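Local coordinates for protein ATP-dependent protease (Xanthomonas campestris pv. campestris, PDB 7CAY) that probably binds protein substrates, as a homologue of the N-terminal substrate-binding domain of Lon peptidase, at residues L185-L188 with L189-P193. Residues are numbered along the deposited sequence; the frame is centred on the assembly and turned at random.
Sequences LEQL and LAWMP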
loop_
_atom_site.group_PDB
_atom_site.type_symbol
_atom_site.label_atom_id
_atom_site.label_comp_id
_atom_site.label_asym_id
_atom_site.label_seq_id
_atom_site.Cartn_x
_atom_site.Cartn_y
_atom_site.Cartn_z
ATOM N N LEU A 185 -4.458 -15.687 0.692
ATOM C CA LEU A 185 -4.602 -16.366 1.974
ATOM C C LEU A 185 -3.924 -17.729 1.990
ATOM O O LEU A 185 -3.570 -18.218 3.069
ATOM C CB LEU A 185 -6.085 -16.513 2.322
ATOM C CG LEU A 185 -6.802 -15.226 2.737
ATOM C CD1 LEU A 185 -8.310 -15.387 2.625
ATOM C CD2 LEU A 185 -6.413 -14.836 4.155
ATOM N N GLU A 186 -3.731 -18.352 0.825
ATOM C CA GLU A 186 -3.084 -19.659 0.792
ATOM C C GLU A 186 -1.593 -19.544 1.092
ATOM O O GLU A 186 -1.026 -20.398 1.784
ATOM C CB GLU A 186 -3.318 -20.328 -0.564
ATOM C CG GLU A 186 -2.990 -21.816 -0.593
ATOM C CD GLU A 186 -3.941 -22.646 0.256
ATOM O OE1 GLU A 186 -5.130 -22.764 -0.114
ATOM O OE2 GLU A 186 -3.496 -23.175 1.297
ATOM N N GLN A 187 -0.938 -18.497 0.587
ATOM C CA GLN A 187 0.465 -18.275 0.919
ATOM C C GLN A 187 0.634 -17.498 2.216
ATOM O O GLN A 187 1.663 -17.645 2.886
ATOM C CB GLN A 187 1.187 -17.551 -0.223
ATOM C CG GLN A 187 0.896 -16.067 -0.337
ATOM C CD GLN A 187 1.849 -15.366 -1.294
ATOM O OE1 GLN A 187 2.874 -15.927 -1.692
ATOM N NE2 GLN A 187 1.516 -14.133 -1.666
ATOM N N LEU A 188 -0.353 -16.679 2.588
ATOM C CA LEU A 188 -0.361 -16.097 3.925
ATOM C C LEU A 188 -0.458 -17.181 4.987
ATOM O O LEU A 188 0.009 -16.995 6.117
ATOM C CB LEU A 188 -1.518 -15.106 4.056
ATOM C CG LEU A 188 -1.656 -14.309 5.354
ATOM C CD1 LEU A 188 -0.433 -13.435 5.580
ATOM C CD2 LEU A 188 -2.923 -13.467 5.323
ATOM N N LEU A 189 -1.054 -18.324 4.637
ATOM C CA LEU A 189 -1.124 -19.453 5.556
ATOM C C LEU A 189 0.238 -20.107 5.747
ATOM O O LEU A 189 0.539 -20.602 6.840
ATOM C CB LEU A 189 -2.143 -20.471 5.039
ATOM C CG LEU A 189 -2.302 -21.783 5.806
ATOM C CD1 LEU A 189 -2.660 -21.501 7.253
ATOM C CD2 LEU A 189 -3.356 -22.661 5.152
ATOM N N ALA A 190 1.074 -20.117 4.705
ATOM C CA ALA A 190 2.400 -20.712 4.829
ATOM C C ALA A 190 3.313 -19.860 5.703
ATOM O O ALA A 190 4.068 -20.392 6.526
ATOM C CB ALA A 190 3.019 -20.912 3.445
ATOM N N TRP A 191 3.256 -18.540 5.542
ATOM C CA TRP A 191 4.107 -17.628 6.295
ATOM C C TRP A 191 3.647 -17.429 7.730
ATOM O O TRP A 191 4.326 -16.731 8.491
ATOM C CB TRP A 191 4.172 -16.278 5.584
ATOM C CG TRP A 191 4.780 -16.377 4.233
ATOM C CD1 TRP A 191 5.712 -17.284 3.820
ATOM C CD2 TRP A 191 4.490 -15.554 3.102
ATOM N NE1 TRP A 191 6.029 -17.068 2.501
ATOM C CE2 TRP A 191 5.292 -16.012 2.038
ATOM C CE3 TRP A 191 3.636 -14.471 2.888
ATOM C CZ2 TRP A 191 5.262 -15.425 0.778
ATOM C CZ3 TRP A 191 3.607 -13.891 1.637
ATOM C CH2 TRP A 191 4.416 -14.368 0.598
ATOM N N MET A 192 2.522 -18.011 8.112
ATOM C CA MET A 192 2.041 -17.879 9.477
ATOM C C MET A 192 2.999 -18.588 10.428
ATOM O O MET A 192 3.416 -19.719 10.150
ATOM C CB MET A 192 0.638 -18.464 9.594
ATOM C CG MET A 192 -0.126 -18.017 10.821
ATOM S SD MET A 192 -1.883 -17.915 10.465
ATOM C CE MET A 192 -1.853 -16.923 8.972
ATOM N N PRO A 193 3.383 -17.960 11.550
ATOM C CA PRO A 193 4.297 -18.582 12.513
ATOM C C PRO A 193 3.724 -19.864 13.109
ATOM O O PRO A 193 4.429 -20.863 13.248
ATOM C CB PRO A 193 4.461 -17.503 13.590
ATOM C CG PRO A 193 3.252 -16.636 13.451
ATOM C CD PRO A 193 2.954 -16.620 11.983
ATOM O OXT PRO A 193 2.543 -19.932 13.451
#
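Gln187 and Trp191 meet because their first torsions turn both side chains to the same flank of the helix end. In Gln187, CG sits between the backbone N and the carbonyl carbon (chi1 76°), and the chain then runs out extended. In Trp191, CG lies anti to the carbonyl carbon (chi1 -62°), which places it beside the backbone N and the indole alongside Gln187. The two side chains point the same way. Gln187 OE1 comes to 3.2 Å from Trp191 CH2, at the six-membered end of the indole. The amide plane is inclined 35° to the ring.

The backbone ties the same pair. Trp191 N donates to Gln187 O at 3.2 Å. That oxygen also lies over one face of the indole, offset toward the rim. It receives a second, weak bond from Ala190 N at 3.1 Å. Two residues earlier, Leu189 N bonds to Leu185 O at 3.0 Å.

Beyond the tryptophan, Met192 bends back, and its CE comes within 3.4 Å of Leu188 O and loosely approaches Leu188 CG. Leu188 also packs on Leu161, and Met192 on Leu165. Trp191 rests on Gln171, Ser174 and Leu175 of helix 169-177.

This is the C-terminal end of helix 181-190, in the helical part of the Lon N-terminal-like fold. Gln187 O is held by one amide and more weakly by a second as the last turn gives way to the terminal residues. Gln187 OE1 has a weak hydrogen bond with Ser174 OG, so the amide oxygen that touches the indole keeps a polar partner while the Gln187 side chain packs against the ring.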